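PDB 3N6X: putative glutathionylspermidine synthase from Methylobacillus flagellatus, which is of unproven function but, as a circularly permuted ATP-grasp protein, probably carries out an ATP-dependent ligation such as the joining of glutathione to spermidine. Local coordinates for residues W84-V95 with P431-V442; Y158-T166 with T315-Y324. All coordinates share one frame; numbering follows the deposited sequence.

Contact 1. Residues W84-V95 with P431-V442. With GOL (glycerol), chain P.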
loop_
_atom_site.group_PDB
_atom_site.type_symbol
_atom_site.label_atom_id
_atom_site.label_comp_id
_atom_site.label_asym_id
_atom_site.label_seq_id
_atom_site.Cartn_x
_atom_site.Cartn_y
_atom_site.Cartn_z
ATOM N N TRP A 84 -4.182 16.534 -4.430
ATOM C CA TRP A 84 -4.289 15.204 -5.019
ATOM C C TRP A 84 -3.657 15.132 -6.397
ATOM O O TRP A 84 -3.025 14.131 -6.712
ATOM C CB TRP A 84 -5.741 14.726 -5.065
ATOM C CG TRP A 84 -5.882 13.341 -5.624
ATOM C CD1 TRP A 84 -6.298 13.003 -6.879
ATOM C CD2 TRP A 84 -5.509 12.109 -4.978
ATOM N NE1 TRP A 84 -6.312 11.632 -7.017
ATOM C CE2 TRP A 84 -5.791 11.061 -5.882
ATOM C CE3 TRP A 84 -5.001 11.787 -3.704
ATOM C CZ2 TRP A 84 -5.588 9.711 -5.554
ATOM C CZ3 TRP A 84 -4.853 10.448 -3.360
ATOM C CH2 TRP A 84 -5.129 9.429 -4.284
ATOM N N ALA A 85 -3.807 16.194 -7.218
ATOM C CA ALA A 85 -3.198 16.227 -8.554
ATOM C C ALA A 85 -1.656 16.136 -8.472
ATOM O O ALA A 85 -1.050 15.415 -9.257
ATOM C CB ALA A 85 -3.619 17.490 -9.300
ATOM N N ARG A 86 -1.043 16.799 -7.476
ATOM C CA ARG A 86 0.416 16.762 -7.277
ATOM C C ARG A 86 0.833 15.377 -6.738
ATOM O O ARG A 86 1.754 14.751 -7.265
ATOM C CB ARG A 86 0.854 17.905 -6.320
ATOM C CG ARG A 86 2.302 17.809 -5.804
ATOM C CD ARG A 86 3.273 18.650 -6.619
ATOM N NE ARG A 86 4.552 18.823 -5.929
ATOM N N LEU A 87 0.119 14.906 -5.718
ATOM C CA LEU A 87 0.281 13.602 -5.083
ATOM C C LEU A 87 0.157 12.487 -6.140
ATOM O O LEU A 87 1.008 11.600 -6.218
ATOM C CB LEU A 87 -0.857 13.460 -4.078
ATOM C CG LEU A 87 -0.574 12.763 -2.799
ATOM C CD1 LEU A 87 -1.084 13.593 -1.631
ATOM C CD2 LEU A 87 -1.250 11.411 -2.782
ATOM N N SER A 88 -0.900 12.572 -6.970
ATOM C CA SER A 88 -1.213 11.609 -8.011
ATOM C C SER A 88 -0.118 11.585 -9.104
ATOM O O SER A 88 0.320 10.508 -9.500
ATOM C CB SER A 88 -2.599 11.896 -8.591
ATOM O OG SER A 88 -2.848 11.180 -9.789
ATOM N N ASP A 89 0.370 12.772 -9.529
ATOM C CA ASP A 89 1.471 12.888 -10.497
ATOM C C ASP A 89 2.743 12.273 -9.933
ATOM O O ASP A 89 3.429 11.547 -10.644
ATOM C CB ASP A 89 1.721 14.364 -10.877
ATOM C CG ASP A 89 0.695 14.949 -11.839
ATOM O OD1 ASP A 89 0.107 14.172 -12.629
ATOM O OD2 ASP A 89 0.503 16.183 -11.820
ATOM N N GLY A 90 3.004 12.521 -8.645
ATOM C CA GLY A 90 4.157 11.974 -7.931
ATOM C C GLY A 90 4.150 10.464 -7.816
ATOM O O GLY A 90 5.181 9.819 -8.041
ATOM N N ALA A 91 2.975 9.881 -7.481
ATOM C CA ALA A 91 2.811 8.422 -7.352
ATOM C C ALA A 91 2.930 7.710 -8.702
ATOM O O ALA A 91 3.597 6.681 -8.784
ATOM C CB ALA A 91 1.475 8.094 -6.686
ATOM N N ILE A 92 2.338 8.293 -9.780
ATOM C CA ILE A 92 2.414 7.720 -11.138
ATOM C C ILE A 92 3.866 7.733 -11.640
ATOM O O ILE A 92 4.328 6.748 -12.229
ATOM C CB ILE A 92 1.443 8.455 -12.119
ATOM C CG1 ILE A 92 -0.021 8.079 -11.821
ATOM C CG2 ILE A 92 1.803 8.172 -13.608
ATOM C CD1 ILE A 92 -1.079 9.036 -12.432
ATOM N N GLN A 93 4.587 8.849 -11.391
ATOM C CA GLN A 93 5.986 9.000 -11.806
ATOM C C GLN A 93 6.845 7.917 -11.170
ATOM O O GLN A 93 7.629 7.268 -11.865
ATOM C CB GLN A 93 6.514 10.401 -11.425
ATOM C CG GLN A 93 7.989 10.596 -11.775
ATOM C CD GLN A 93 8.601 11.752 -11.056
ATOM O OE1 GLN A 93 8.692 11.778 -9.826
ATOM N NE2 GLN A 93 9.079 12.707 -11.808
ATOM N N ARG A 94 6.664 7.702 -9.841
ATOM C CA ARG A 94 7.408 6.730 -9.058
ATOM C C ARG A 94 7.138 5.311 -9.536
ATOM O O ARG A 94 8.076 4.545 -9.746
ATOM C CB ARG A 94 7.062 6.879 -7.570
ATOM C CG ARG A 94 7.975 6.078 -6.659
ATOM C CD ARG A 94 7.634 6.279 -5.195
ATOM N NE ARG A 94 8.495 5.465 -4.331
ATOM C CZ ARG A 94 9.576 5.923 -3.705
ATOM N NH1 ARG A 94 9.939 7.196 -3.832
ATOM N NH2 ARG A 94 10.299 5.116 -2.941
ATOM N N VAL A 95 5.860 4.971 -9.747
ATOM C CA VAL A 95 5.454 3.643 -10.201
ATOM C C VAL A 95 5.907 3.365 -11.636
ATOM O O VAL A 95 6.360 2.253 -11.914
ATOM C CB VAL A 95 3.942 3.392 -9.947
ATOM C CG1 VAL A 95 3.448 2.118 -10.647
ATOM C CG2 VAL A 95 3.667 3.323 -8.453
ATOM N N PRO A 431 -2.497 5.408 -1.223
ATOM C CA PRO A 431 -3.244 5.294 -2.481
ATOM C C PRO A 431 -2.759 4.061 -3.278
ATOM O O PRO A 431 -1.717 3.480 -2.952
ATOM C CB PRO A 431 -2.929 6.607 -3.199
ATOM C CG PRO A 431 -1.596 7.030 -2.676
ATOM C CD PRO A 431 -1.342 6.321 -1.357
ATOM N N PHE A 432 -3.518 3.657 -4.303
ATOM C CA PHE A 432 -3.211 2.464 -5.080
ATOM C C PHE A 432 -3.040 2.815 -6.539
ATOM O O PHE A 432 -3.993 3.227 -7.182
ATOM C CB PHE A 432 -4.320 1.402 -4.896
ATOM C CG PHE A 432 -4.478 0.925 -3.466
ATOM C CD1 PHE A 432 -5.246 1.649 -2.552
ATOM C CD2 PHE A 432 -3.824 -0.222 -3.022
ATOM C CE1 PHE A 432 -5.356 1.232 -1.221
ATOM C CE2 PHE A 432 -3.940 -0.642 -1.690
ATOM C CZ PHE A 432 -4.702 0.088 -0.799
ATOM N N VAL A 433 -1.830 2.684 -7.059
ATOM C CA VAL A 433 -1.563 3.021 -8.448
ATOM C C VAL A 433 -1.857 1.816 -9.326
ATOM O O VAL A 433 -1.325 0.723 -9.083
ATOM C CB VAL A 433 -0.121 3.559 -8.658
ATOM C CG1 VAL A 433 0.118 3.909 -10.118
ATOM C CG2 VAL A 433 0.152 4.764 -7.769
ATOM N N LEU A 434 -2.675 2.021 -10.376
ATOM C CA LEU A 434 -3.061 0.956 -11.297
ATOM C C LEU A 434 -2.423 1.131 -12.648
ATOM O O LEU A 434 -2.579 2.176 -13.261
ATOM C CB LEU A 434 -4.604 0.883 -11.416
ATOM C CG LEU A 434 -5.362 0.609 -10.091
ATOM C CD1 LEU A 434 -6.854 0.646 -10.307
ATOM C CD2 LEU A 434 -4.961 -0.745 -9.487
ATOM N N SER A 435 -1.691 0.122 -13.113
ATOM C CA SER A 435 -1.036 0.159 -14.425
ATOM C C SER A 435 -1.558 -0.964 -15.311
ATOM O O SER A 435 -1.427 -2.138 -14.977
ATOM C CB SER A 435 0.486 0.029 -14.289
ATOM O OG SER A 435 1.043 0.940 -13.360
ATOM N N GLY A 436 -2.147 -0.584 -16.421
ATOM C CA GLY A 436 -2.625 -1.495 -17.449
ATOM C C GLY A 436 -2.086 -1.004 -18.764
ATOM O O GLY A 436 -0.864 -0.951 -18.945
ATOM N N LYS A 437 -2.961 -0.488 -19.628
ATOM C CA LYS A 437 -2.468 0.180 -20.830
ATOM C C LYS A 437 -2.134 1.616 -20.474
ATOM O O LYS A 437 -1.246 2.211 -21.079
ATOM C CB LYS A 437 -3.462 0.073 -21.995
ATOM C CG LYS A 437 -3.190 -1.164 -22.863
ATOM C CD LYS A 437 -4.298 -1.434 -23.883
ATOM C CE LYS A 437 -4.381 -2.903 -24.271
ATOM N NZ LYS A 437 -3.143 -3.384 -24.953
ATOM N N THR A 438 -2.754 2.121 -19.382
ATOM C CA THR A 438 -2.493 3.451 -18.813
ATOM C C THR A 438 -2.195 3.335 -17.316
ATOM O O THR A 438 -2.555 2.339 -16.684
ATOM C CB THR A 438 -3.695 4.388 -19.034
ATOM O OG1 THR A 438 -4.892 3.721 -18.608
ATOM C CG2 THR A 438 -3.821 4.848 -20.484
ATOM N N VAL A 439 -1.556 4.363 -16.750
ATOM C CA VAL A 439 -1.246 4.407 -15.332
ATOM C C VAL A 439 -2.164 5.438 -14.670
ATOM O O VAL A 439 -2.210 6.590 -15.104
ATOM C CB VAL A 439 0.255 4.680 -15.070
ATOM C CG1 VAL A 439 0.579 4.540 -13.594
ATOM C CG2 VAL A 439 1.135 3.752 -15.906
ATOM N N SER A 440 -2.962 5.000 -13.688
ATOM C CA SER A 440 -3.954 5.868 -13.067
ATOM C C SER A 440 -4.168 5.544 -11.608
ATOM O O SER A 440 -3.714 4.506 -11.123
ATOM C CB SER A 440 -5.286 5.781 -13.822
ATOM O OG SER A 440 -5.826 4.466 -13.805
ATOM N N LEU A 441 -4.844 6.459 -10.900
ATOM C CA LEU A 441 -5.221 6.308 -9.513
ATOM C C LEU A 441 -6.685 6.618 -9.411
ATOM O O LEU A 441 -7.131 7.635 -9.946
ATOM C CB LEU A 441 -4.470 7.320 -8.631
ATOM C CG LEU A 441 -3.081 6.972 -8.213
ATOM C CD1 LEU A 441 -2.084 7.615 -9.120
ATOM C CD2 LEU A 441 -2.818 7.446 -6.817
ATOM N N VAL A 442 -7.431 5.801 -8.677
ATOM C CA VAL A 442 -8.809 6.123 -8.329
ATOM C C VAL A 442 -8.682 7.207 -7.222
ATOM O O VAL A 442 -7.752 7.122 -6.424
ATOM C CB VAL A 442 -9.578 4.843 -7.853
ATOM C CG1 VAL A 442 -10.797 5.192 -7.008
ATOM C CG2 VAL A 442 -9.972 3.973 -9.042
HETATM C C1 GOL P . -4.863 9.785 -11.731
HETATM O O1 GOL P . -5.381 8.988 -12.772
HETATM C C2 GOL P . -5.997 10.586 -11.092
HETATM O O2 GOL P . -5.826 11.990 -11.347
HETATM C C3 GOL P . -5.933 10.378 -9.601
HETATM O O3 GOL P . -7.247 10.160 -9.081
#

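Contact 2. Residues Y158-T166 with T315-Y324. With SO4 (sulfate ion), chain B; GOL (glycerol), chain S.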
loop_
_atom_site.group_PDB
_atom_site.type_symbol
_atom_site.label_atom_id
_atom_site.label_comp_id
_atom_site.label_asym_id
_atom_site.label_seq_id
_atom_site.Cartn_x
_atom_site.Cartn_y
_atom_site.Cartn_z
ATOM N N TYR A 158 6.212 12.589 1.918
ATOM C CA TYR A 158 7.299 11.609 1.832
ATOM C C TYR A 158 6.784 10.207 1.571
ATOM O O TYR A 158 5.846 9.767 2.240
ATOM C CB TYR A 158 8.122 11.597 3.126
ATOM C CG TYR A 158 8.898 12.862 3.376
ATOM C CD1 TYR A 158 10.202 13.007 2.909
ATOM C CD2 TYR A 158 8.364 13.888 4.146
ATOM C CE1 TYR A 158 10.939 14.160 3.171
ATOM C CE2 TYR A 158 9.080 15.057 4.391
ATOM C CZ TYR A 158 10.378 15.181 3.923
ATOM O OH TYR A 158 11.082 16.333 4.179
ATOM N N VAL A 159 7.452 9.458 0.670
ATOM C CA VAL A 159 7.114 8.041 0.456
ATOM C C VAL A 159 7.865 7.224 1.504
ATOM O O VAL A 159 9.089 7.219 1.503
ATOM C CB VAL A 159 7.443 7.542 -0.978
ATOM C CG1 VAL A 159 7.146 6.049 -1.115
ATOM C CG2 VAL A 159 6.698 8.349 -2.034
ATOM N N LEU A 160 7.146 6.565 2.409
ATOM C CA LEU A 160 7.785 5.733 3.436
ATOM C C LEU A 160 8.227 4.383 2.880
ATOM O O LEU A 160 9.228 3.830 3.336
ATOM C CB LEU A 160 6.816 5.479 4.609
ATOM C CG LEU A 160 6.739 6.520 5.716
ATOM C CD1 LEU A 160 6.071 5.934 6.924
ATOM C CD2 LEU A 160 8.102 7.007 6.115
ATOM N N GLU A 161 7.428 3.810 1.964
ATOM C CA GLU A 161 7.630 2.449 1.475
ATOM C C GLU A 161 6.825 2.210 0.209
ATOM O O GLU A 161 5.760 2.802 0.040
ATOM C CB GLU A 161 7.153 1.458 2.570
ATOM C CG GLU A 161 7.623 0.025 2.402
ATOM C CD GLU A 161 7.234 -0.895 3.544
ATOM O OE1 GLU A 161 6.291 -0.552 4.296
ATOM O OE2 GLU A 161 7.877 -1.961 3.689
ATOM N N ASP A 162 7.293 1.279 -0.644
ATOM C CA ASP A 162 6.572 0.848 -1.844
ATOM C C ASP A 162 6.011 -0.573 -1.593
ATOM O O ASP A 162 6.626 -1.339 -0.860
ATOM C CB ASP A 162 7.512 0.865 -3.073
ATOM C CG ASP A 162 8.109 2.240 -3.376
ATOM O OD1 ASP A 162 7.337 3.156 -3.743
ATOM O OD2 ASP A 162 9.353 2.386 -3.278
ATOM N N ASN A 163 4.821 -0.896 -2.143
ATOM C CA ASN A 163 4.194 -2.231 -1.970
ATOM C C ASN A 163 3.814 -2.787 -3.326
ATOM O O ASN A 163 2.797 -2.382 -3.888
ATOM C CB ASN A 163 2.962 -2.153 -1.055
ATOM C CG ASN A 163 3.245 -1.553 0.290
ATOM O OD1 ASN A 163 3.728 -2.224 1.209
ATOM N ND2 ASN A 163 2.964 -0.263 0.428
ATOM N N LEU A 164 4.647 -3.698 -3.868
ATOM C CA LEU A 164 4.513 -4.188 -5.237
ATOM C C LEU A 164 4.284 -5.698 -5.355
ATOM O O LEU A 164 4.300 -6.228 -6.472
ATOM C CB LEU A 164 5.788 -3.800 -6.051
ATOM C CG LEU A 164 6.350 -2.380 -5.876
ATOM C CD1 LEU A 164 7.723 -2.277 -6.488
ATOM C CD2 LEU A 164 5.449 -1.352 -6.500
ATOM N N ARG A 165 4.150 -6.400 -4.228
ATOM C CA ARG A 165 4.007 -7.861 -4.238
ATOM C C ARG A 165 2.531 -8.283 -4.380
ATOM O O ARG A 165 2.114 -8.680 -5.480
ATOM C CB ARG A 165 4.697 -8.485 -3.001
ATOM C CG ARG A 165 6.222 -8.322 -3.065
ATOM C CD ARG A 165 6.906 -8.515 -1.738
ATOM N NE ARG A 165 8.198 -7.836 -1.715
ATOM C CZ ARG A 165 9.224 -8.199 -0.956
ATOM N NH1 ARG A 165 9.126 -9.249 -0.153
ATOM N NH2 ARG A 165 10.363 -7.525 -1.006
ATOM N N THR A 166 1.740 -8.164 -3.294
ATOM C CA THR A 166 0.275 -8.402 -3.307
ATOM C C THR A 166 -0.383 -7.245 -2.487
ATOM O O THR A 166 -0.925 -7.505 -1.396
ATOM C CB THR A 166 -0.076 -9.814 -2.703
ATOM O OG1 THR A 166 0.443 -9.893 -1.369
ATOM C CG2 THR A 166 0.451 -10.984 -3.553
ATOM N N THR A 315 8.629 -9.125 -8.642
ATOM C CA THR A 315 8.525 -7.680 -8.366
ATOM C C THR A 315 9.190 -7.304 -7.039
ATOM O O THR A 315 9.479 -6.126 -6.814
ATOM C CB THR A 315 7.061 -7.205 -8.381
ATOM O OG1 THR A 315 6.346 -7.875 -7.341
ATOM C CG2 THR A 315 6.388 -7.416 -9.729
ATOM N N GLY A 316 9.393 -8.303 -6.163
ATOM C CA GLY A 316 9.953 -8.112 -4.828
ATOM C C GLY A 316 11.310 -7.431 -4.791
ATOM O O GLY A 316 11.667 -6.823 -3.782
ATOM N N VAL A 317 12.090 -7.542 -5.885
ATOM C CA VAL A 317 13.397 -6.910 -5.971
ATOM C C VAL A 317 13.284 -5.363 -5.973
ATOM O O VAL A 317 14.208 -4.691 -5.531
ATOM C CB VAL A 317 14.247 -7.468 -7.153
ATOM C CG1 VAL A 317 13.709 -7.008 -8.512
ATOM C CG2 VAL A 317 15.718 -7.097 -6.999
ATOM N N ALA A 318 12.125 -4.815 -6.403
ATOM C CA ALA A 318 11.915 -3.359 -6.474
ATOM C C ALA A 318 11.394 -2.724 -5.160
ATOM O O ALA A 318 11.637 -1.537 -4.922
ATOM C CB ALA A 318 10.995 -3.019 -7.624
ATOM N N ASP A 319 10.683 -3.488 -4.325
ATOM C CA ASP A 319 10.187 -2.922 -3.075
ATOM C C ASP A 319 10.911 -3.446 -1.835
ATOM O O ASP A 319 10.529 -3.104 -0.718
ATOM C CB ASP A 319 8.660 -3.058 -2.953
ATOM C CG ASP A 319 8.167 -4.481 -2.801
ATOM O OD1 ASP A 319 8.988 -5.411 -2.945
ATOM O OD2 ASP A 319 6.953 -4.664 -2.583
ATOM N N ASP A 320 11.992 -4.230 -2.032
ATOM C CA ASP A 320 12.867 -4.673 -0.945
ATOM C C ASP A 320 13.537 -3.449 -0.274
ATOM O O ASP A 320 13.883 -2.482 -0.954
ATOM C CB ASP A 320 13.954 -5.625 -1.469
ATOM C CG ASP A 320 14.815 -6.196 -0.359
ATOM O OD1 ASP A 320 14.375 -7.169 0.292
ATOM O OD2 ASP A 320 15.888 -5.615 -0.084
ATOM N N LYS A 321 13.723 -3.512 1.048
ATOM C CA LYS A 321 14.317 -2.432 1.846
ATOM C C LYS A 321 15.673 -1.935 1.297
ATOM O O LYS A 321 15.947 -0.735 1.363
ATOM C CB LYS A 321 14.391 -2.828 3.345
ATOM C CG LYS A 321 15.771 -3.296 3.845
ATOM C CD LYS A 321 15.953 -4.809 3.775
ATOM C CE LYS A 321 16.871 -5.324 4.868
ATOM N NZ LYS A 321 18.280 -4.872 4.697
ATOM N N ASP A 322 16.473 -2.838 0.675
ATOM C CA ASP A 322 17.767 -2.461 0.100
ATOM C C ASP A 322 17.669 -1.773 -1.263
ATOM O O ASP A 322 18.636 -1.133 -1.694
ATOM C CB ASP A 322 18.717 -3.661 0.036
ATOM C CG ASP A 322 19.194 -4.147 1.396
ATOM O OD1 ASP A 322 19.357 -3.298 2.315
ATOM O OD2 ASP A 322 19.432 -5.359 1.537
ATOM N N THR A 323 16.527 -1.910 -1.955
ATOM C CA THR A 323 16.361 -1.278 -3.275
ATOM C C THR A 323 15.705 0.090 -3.141
ATOM O O THR A 323 15.952 0.968 -3.958
ATOM C CB THR A 323 15.598 -2.205 -4.223
ATOM O OG1 THR A 323 16.206 -3.488 -4.194
ATOM C CG2 THR A 323 15.587 -1.700 -5.644
ATOM N N TYR A 324 14.881 0.264 -2.093
ATOM C CA TYR A 324 14.134 1.484 -1.790
ATOM C C TYR A 324 14.978 2.755 -1.948
ATOM O O TYR A 324 14.489 3.768 -2.462
ATOM C CB TYR A 324 13.542 1.394 -0.356
ATOM C CG TYR A 324 12.978 2.702 0.164
ATOM C CD1 TYR A 324 11.704 3.134 -0.207
ATOM C CD2 TYR A 324 13.716 3.507 1.027
ATOM C CE1 TYR A 324 11.179 4.334 0.277
ATOM C CE2 TYR A 324 13.209 4.719 1.502
ATOM C CZ TYR A 324 11.937 5.122 1.135
ATOM O OH TYR A 324 11.450 6.320 1.594
HETATM S S SO4 B . 2.844 -6.036 -0.498
HETATM O O1 SO4 B . 2.001 -4.973 0.013
HETATM O O2 SO4 B . 3.493 -5.605 -1.719
HETATM O O3 SO4 B . 3.829 -6.371 0.507
HETATM O O4 SO4 B . 2.050 -7.206 -0.750
HETATM C C1 GOL S . 6.765 -5.644 0.810
HETATM O O1 GOL S . 5.852 -5.227 -0.197
HETATM C C2 GOL S . 7.872 -4.588 0.929
HETATM O O2 GOL S . 7.333 -3.305 1.361
HETATM C C3 GOL S . 8.951 -5.085 1.889
HETATM O O3 GOL S . 10.000 -4.103 1.914
HETATM O O HOH W 1 10.023 -0.081 -0.621
HETATM O O HOH W 2 11.133 0.419 -3.075
HETATM O O HOH W 3 12.057 -8.288 1.275
#

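Contact 1. Residues W84-V95 with P431-V442
In this ATP-grasp fold a helix lies across a beta hairpin: 84-95, part of helix 81-105, covers the face of strands 432-435 and 439-441 that carries Val433, Val439 and Leu441. No hydrogen bond joins helix to hairpin; the seam is apolar. Trp84, its CG anti to the backbone N (chi1 -178°), carries its ring out to the hairpin, with CH2 3.7 Å from Pro431 CB and CZ2 3.8 Å from Leu441 CD2. The other branch of Leu441 turns to Ile92, CD1 to CG1 at 3.4 Å, a tight fit. Farther along, Ala91 CB rests on Val433 CG2, and both methyls of Val95 lie alongside the Val433 side chain. Replacing Trp84 by an alanine would probably open a gap beside Pro431 and leave the CD2 branch of Leu441 freer to turn. Strand 144-151 continues the core, Leu149 touching Leu87 and Pro431. At the outer margin a glycerol, probably from crystallisation, donates from O3 to Leu441 O (2.7 Å) and accepts from Leu441 N at O1 (3.2 Å); its approach to the indole edge is less certain, because the modelled molecule sits too close to Trp84 NE1. Ile92 CG2, for its part, meets Val439 CG1 at 3.8 Å.

Contact 2. Residues Y158-T166 with T315-Y324
Arg165 lays the edge of its guanidinium against the carboxylate of Asp319, where the end of strand 157-163 in the central sheet of the ATP-grasp fold meets the short, weakly bonded helix at about 316-319. NE and NH2 grip the carboxylate side-on, both at OD1; NE comes from the syn side at 2.8 Å, and the guanidinium and carboxylate planes stand 47° apart. Arg165 is extended from CG to NE, which carries the charge past Gly316, whose O takes a weak bond from NH2. Asp319 OD2 accepts Leu164 N at 2.8 Å from above the carboxylate plane, so one side chain ties both a charge and a backbone amide of the turn. Thr315 OG1 donates to Leu164 O from above the carbonyl plane (2.8 Å), and Leu164 CD1 packs on Ala318 CB. Asp162, salt-bridged to Arg94 of helix 81-105, also meets 316-319 through two waters: one links its N to Asp319 O, another its OD2 to Ala318 O. A sulfate, probably from crystallisation, sits at the turn, O2 bound by Arg165 N and O4 by Thr166 N. With chi1 at 169°, Tyr324 aims its hydroxyl at the strand: OH to Val159 O, 2.5 Å, in the carbonyl plane.

How the contacts relate
Contacts 1 and 2 have centres about 16 Å apart and meet through Arg94 of helix 81-105. Arg94 NE forms a salt bridge of 2.6 Å with Asp162 OD1, NH2 packs 3.4 Å from Tyr324 CE1, and NE lies 3.5 Å from Val159 CG1. One helix thus turns Ala91 and Val95 to the hairpin of contact 1 and Arg94 to the strand and loop of contact 2. Both contacts reach the same mixed sheet, in which strand 144-151 pairs with 157-163 and 423-435, and in sequence contact 2 is nested within contact 1. Each holds a glycerol, and contact 2 also a sulfate; these additives may mark pockets, but no active-site role is established for either place.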